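Local atomic coordinates of thermotoga maritima TmcAL (Thermotoga maritima, PDB entry 5Y0T), a protein that belongs to the HIGH nucleotidyl transferase family of the HUP clan and carries a bound adenosine-5'-rp-alpha-thio-triphosphate in this structure. Residues A[267-270]-A[274-277]; A[370-375]-A[379-384]. One frame throughout, in Å; residues are numbered along the deposited sequence.

Contact 1: residues A[267-270]-A[274-277]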
loop_
_atom_site.group_PDB
_atom_site.type_symbol
_atom_site.label_atom_id
_atom_site.label_comp_id
_atom_site.label_asym_id
_atom_site.label_seq_id
_atom_site.Cartn_x
_atom_site.Cartn_y
_atom_site.Cartn_z
ATOM N N ASP A 267 -3.556 15.169 -0.433
ATOM C CA ASP A 267 -2.458 15.635 0.417
ATOM C C ASP A 267 -1.230 14.744 0.279
ATOM O O ASP A 267 -0.101 15.228 0.260
ATOM C CB ASP A 267 -2.880 15.690 1.890
ATOM C CG ASP A 267 -3.893 16.787 2.166
ATOM O OD1 ASP A 267 -4.075 17.664 1.292
ATOM O OD2 ASP A 267 -4.501 16.778 3.260
ATOM N N PHE A 268 -1.458 13.437 0.187
ATOM C CA PHE A 268 -0.361 12.506 0.019
ATOM C C PHE A 268 0.339 12.736 -1.315
ATOM O O PHE A 268 1.559 12.882 -1.351
ATOM C CB PHE A 268 -0.858 11.055 0.138
ATOM C CG PHE A 268 0.141 10.042 -0.303
ATOM C CD1 PHE A 268 1.071 9.535 0.590
ATOM C CD2 PHE A 268 0.156 9.588 -1.611
ATOM C CE1 PHE A 268 1.996 8.600 0.186
ATOM C CE2 PHE A 268 1.094 8.659 -2.016
ATOM C CZ PHE A 268 2.007 8.165 -1.124
ATOM N N PHE A 269 -0.411 12.756 -2.413
ATOM C CA PHE A 269 0.214 12.869 -3.740
ATOM C C PHE A 269 0.948 14.201 -3.928
ATOM O O PHE A 269 1.960 14.259 -4.629
ATOM C CB PHE A 269 -0.822 12.679 -4.859
ATOM C CG PHE A 269 -1.455 11.307 -4.873
ATOM C CD1 PHE A 269 -0.720 10.186 -5.246
ATOM C CD2 PHE A 269 -2.786 11.141 -4.514
ATOM C CE1 PHE A 269 -1.294 8.927 -5.255
ATOM C CE2 PHE A 269 -3.369 9.880 -4.512
ATOM C CZ PHE A 269 -2.633 8.774 -4.885
ATOM N N GLU A 270 0.459 15.260 -3.290
ATOM C CA GLU A 270 1.120 16.570 -3.369
ATOM C C GLU A 270 2.569 16.538 -2.855
ATOM O O GLU A 270 3.402 17.341 -3.269
ATOM C CB GLU A 270 0.310 17.629 -2.603
ATOM C CG GLU A 270 -0.960 18.025 -3.326
ATOM C CD GLU A 270 -1.965 18.762 -2.450
ATOM O OE1 GLU A 270 -1.590 19.230 -1.352
ATOM O OE2 GLU A 270 -3.138 18.866 -2.867
ATOM N N GLY A 274 7.242 14.914 -8.702
ATOM C CA GLY A 274 6.703 14.862 -10.049
ATOM C C GLY A 274 5.236 15.235 -10.169
ATOM O O GLY A 274 4.717 15.349 -11.271
ATOM N N PHE A 275 4.551 15.413 -9.045
ATOM C CA PHE A 275 3.153 15.825 -9.101
ATOM C C PHE A 275 3.014 17.331 -9.297
ATOM O O PHE A 275 3.566 18.126 -8.545
ATOM C CB PHE A 275 2.398 15.371 -7.849
ATOM C CG PHE A 275 1.878 13.975 -7.963
ATOM C CD1 PHE A 275 0.617 13.733 -8.491
ATOM C CD2 PHE A 275 2.667 12.900 -7.603
ATOM C CE1 PHE A 275 0.150 12.444 -8.632
ATOM C CE2 PHE A 275 2.209 11.610 -7.741
ATOM C CZ PHE A 275 0.956 11.374 -8.252
ATOM N N SER A 276 2.284 17.689 -10.345
ATOM C CA SER A 276 1.936 19.062 -10.667
ATOM C C SER A 276 0.849 18.998 -11.727
ATOM O O SER A 276 0.373 17.909 -12.057
ATOM C CB SER A 276 3.145 19.847 -11.179
ATOM O OG SER A 276 3.564 19.357 -12.441
ATOM N N GLU A 277 0.473 20.159 -12.261
ATOM C CA GLU A 277 -0.491 20.258 -13.356
ATOM C C GLU A 277 -1.787 19.498 -13.109
ATOM O O GLU A 277 -2.346 18.912 -14.037
ATOM C CB GLU A 277 0.129 19.755 -14.659
ATOM C CG GLU A 277 1.344 20.528 -15.127
ATOM C CD GLU A 277 1.849 20.026 -16.465
ATOM O OE1 GLU A 277 1.123 20.178 -17.476
ATOM O OE2 GLU A 277 2.966 19.471 -16.505
#

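Contact 2: residues A[370-375]-A[379-384]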
loop_
_atom_site.group_PDB
_atom_site.type_symbol
_atom_site.label_atom_id
_atom_site.label_comp_id
_atom_site.label_asym_id
_atom_site.label_seq_id
_atom_site.Cartn_x
_atom_site.Cartn_y
_atom_site.Cartn_z
ATOM N N LYS A 370 28.131 -0.477 8.125
ATOM C CA LYS A 370 29.508 -0.366 8.597
ATOM C C LYS A 370 30.335 0.416 7.581
ATOM O O LYS A 370 31.180 1.230 7.953
ATOM C CB LYS A 370 30.134 -1.749 8.850
ATOM C CG LYS A 370 29.487 -2.489 10.003
ATOM C CD LYS A 370 30.284 -3.733 10.453
ATOM C CE LYS A 370 29.720 -4.256 11.780
ATOM N NZ LYS A 370 30.474 -5.408 12.347
ATOM N N VAL A 371 30.092 0.162 6.302
ATOM C CA VAL A 371 30.756 0.918 5.247
ATOM C C VAL A 371 30.504 2.417 5.447
ATOM O O VAL A 371 31.439 3.233 5.413
ATOM C CB VAL A 371 30.276 0.496 3.839
ATOM C CG1 VAL A 371 30.789 1.485 2.793
ATOM C CG2 VAL A 371 30.756 -0.915 3.507
ATOM N N LEU A 372 29.246 2.773 5.693
ATOM C CA LEU A 372 28.873 4.175 5.858
ATOM C C LEU A 372 29.496 4.784 7.110
ATOM O O LEU A 372 29.993 5.916 7.084
ATOM C CB LEU A 372 27.344 4.319 5.920
ATOM C CG LEU A 372 26.846 5.759 6.130
ATOM C CD1 LEU A 372 27.313 6.672 5.005
ATOM C CD2 LEU A 372 25.326 5.824 6.291
ATOM N N GLU A 373 29.464 4.032 8.204
ATOM C CA GLU A 373 30.002 4.513 9.477
ATOM C C GLU A 373 31.490 4.791 9.365
ATOM O O GLU A 373 32.012 5.718 9.990
ATOM C CB GLU A 373 29.749 3.495 10.603
ATOM C CG GLU A 373 28.317 3.481 11.131
ATOM C CD GLU A 373 27.997 2.263 12.006
ATOM O OE1 GLU A 373 26.841 2.158 12.482
ATOM O OE2 GLU A 373 28.892 1.411 12.214
ATOM N N LYS A 374 32.189 3.973 8.589
ATOM C CA LYS A 374 33.641 4.090 8.570
ATOM C C LYS A 374 34.254 4.850 7.388
ATOM O O LYS A 374 35.453 5.132 7.400
ATOM C CB LYS A 374 34.252 2.683 8.654
ATOM C CG LYS A 374 33.928 1.991 9.981
ATOM C CD LYS A 374 34.616 0.639 10.134
ATOM C CE LYS A 374 33.935 -0.426 9.298
ATOM N NZ LYS A 374 34.107 -1.767 9.918
ATOM N N THR A 375 33.453 5.236 6.401
ATOM C CA THR A 375 34.056 5.814 5.201
ATOM C C THR A 375 34.712 7.170 5.492
ATOM O O THR A 375 34.228 7.939 6.323
ATOM C CB THR A 375 33.032 5.955 4.041
ATOM O OG1 THR A 375 33.713 6.419 2.871
ATOM C CG2 THR A 375 31.882 6.910 4.395
ATOM N N VAL A 379 30.213 11.788 2.487
ATOM C CA VAL A 379 28.870 11.616 1.941
ATOM C C VAL A 379 27.812 12.192 2.883
ATOM O O VAL A 379 28.072 12.484 4.062
ATOM C CB VAL A 379 28.573 10.136 1.662
ATOM C CG1 VAL A 379 29.577 9.601 0.680
ATOM C CG2 VAL A 379 28.666 9.319 2.964
ATOM N N ASP A 380 26.621 12.388 2.339
ATOM C CA ASP A 380 25.469 12.776 3.135
ATOM C C ASP A 380 24.893 11.494 3.718
ATOM O O ASP A 380 24.350 10.656 2.989
ATOM C CB ASP A 380 24.457 13.506 2.250
ATOM C CG ASP A 380 23.232 13.994 3.002
ATOM O OD1 ASP A 380 22.761 13.310 3.927
ATOM O OD2 ASP A 380 22.722 15.070 2.627
ATOM N N LYS A 381 24.972 11.353 5.037
ATOM C CA LYS A 381 24.652 10.072 5.663
ATOM C C LYS A 381 23.164 9.770 5.587
ATOM O O LYS A 381 22.764 8.651 5.230
ATOM C CB LYS A 381 25.129 10.047 7.120
ATOM C CG LYS A 381 26.648 9.932 7.243
ATOM C CD LYS A 381 27.047 9.440 8.629
ATOM C CE LYS A 381 28.481 8.917 8.654
ATOM N NZ LYS A 381 29.471 10.012 8.526
ATOM N N GLN A 382 22.338 10.760 5.900
ATOM C CA GLN A 382 20.895 10.524 5.861
ATOM C C GLN A 382 20.434 10.228 4.431
ATOM O O GLN A 382 19.624 9.338 4.217
ATOM C CB GLN A 382 20.126 11.712 6.448
ATOM C CG GLN A 382 18.664 11.380 6.796
ATOM C CD GLN A 382 18.486 9.972 7.397
ATOM O OE1 GLN A 382 17.745 9.145 6.851
ATOM N NE2 GLN A 382 19.162 9.704 8.522
ATOM N N LEU A 383 20.975 10.950 3.451
ATOM C CA LEU A 383 20.609 10.711 2.052
ATOM C C LEU A 383 21.036 9.309 1.590
ATOM O O LEU A 383 20.272 8.579 0.912
ATOM C CB LEU A 383 21.234 11.778 1.155
ATOM C CG LEU A 383 20.811 11.720 -0.315
ATOM C CD1 LEU A 383 19.290 11.860 -0.447
ATOM C CD2 LEU A 383 21.522 12.835 -1.062
ATOM N N PHE A 384 22.249 8.931 1.972
ATOM C CA PHE A 384 22.773 7.588 1.700
ATOM C C PHE A 384 21.776 6.551 2.221
ATOM O O PHE A 384 21.357 5.661 1.491
ATOM C CB PHE A 384 24.162 7.445 2.357
ATOM C CG PHE A 384 24.849 6.108 2.148
ATOM C CD1 PHE A 384 24.311 4.923 2.648
ATOM C CD2 PHE A 384 26.100 6.057 1.542
ATOM C CE1 PHE A 384 24.983 3.710 2.495
ATOM C CE2 PHE A 384 26.788 4.853 1.404
ATOM C CZ PHE A 384 26.222 3.674 1.871
HETATM O O HOH W 1 31.838 8.190 7.811
#

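Contact 1: residues A[267-270]-A[274-277]
Phe269 and Phe275 meet where the short helix 266-270 gives way to the loop that leads to helix 279-289, a helix-loop-helix connection. The tight part is confined to these two buried residues. CB of Phe269 sits almost centrally over one face of the Phe275 ring, 4.0 Å from its centroid and 12° off the normal, a CH-pi contact. The first torsion of Phe269 (chi1 -63°) sets CG beside its backbone N and anti to the carbonyl carbon, and from there the two rings approach at a slant: their planes are inclined by 40° and their centroids lie 5.4 Å apart. Phe283 of the next helix meets both rings, edge-to-face with that of Phe275, while Leu313 and Ser317 of helix 307-318 pack on the Phe275 side chain, so the three phenylalanines form an aromatic cluster that packs on helix 307-318. The looser side is polar. Glu270 is partly exposed, and its carbonyl O bonds to Lys323 NZ, which also makes a weak hydrogen bond to Phe275 O; exposed Glu277 forms a salt bridge with Arg309. Back at the aromatic pair, CD1 of Phe269 comes within 3.6 Å of CZ of Phe275, and the carbonyl O of Phe269 lies 3.3 Å from Phe275 CD2.

Contact 2: residues A[370-375]-A[379-384]
Leu372 reaches from helix 368-374 onto Val379, Lys381 and Phe384, closing a helix-loop-helix connection in which a short helix packs against the start of helix 381-399. With CG anti to its backbone N (chi1 178°), its isobutyl end extends across to the second helix. There CD1 lies over one face of the Phe384 ring, offset toward the rim, 3.9 Å from the centroid and 19° off the normal. The same methyl meets CG2 of Val379 at 3.6 Å and has Lys381 CG nearby; Tyr336 meets the Phe384 ring edge-to-face. Farther along, Thr375 has just left helical geometry. Its CG2 is a more distant neighbour of Val379 CG2, whereas its OG1 accepts from Leu377 N within the loop. After the loop, Asp380 is the N-cap of helix 381-399: its OD1 takes the Leu383 N-H at 3.0 Å from above the carboxylate plane, and OD2 forms salt bridges with Lys328 and Lys332. Lys381 CE passes 3.7 Å from Leu372 O, and a bend at chi4 brings NZ to a water, 3.1 Å away. That water lies within donating distance of Leu372 O (3.0 Å) and Thr375 O (2.8 Å), which share its protons with other acceptors.

Overall arrangement
Following the chain from the N terminus, contact 1 closes the short loop between helices 266-270 and 279-289, with three residues between its segments. The chain then runs through helices 293-300, 307-318 and 323-332 and strand 337-343 of the mixed sheet before contact 2 closes a second loop of the same length, between helices 368-374 and 381-399. The two are in series: neither nests in nor crosses the other. The centres of contact 1 and contact 2 are about 30 Å apart, and the nearest atoms of contact 1 and contact 2 about 15 Å apart. Helix 323-332 lies near both, its first residue, Lys323, by contact 1 and later turns against Leu383 of contact 2.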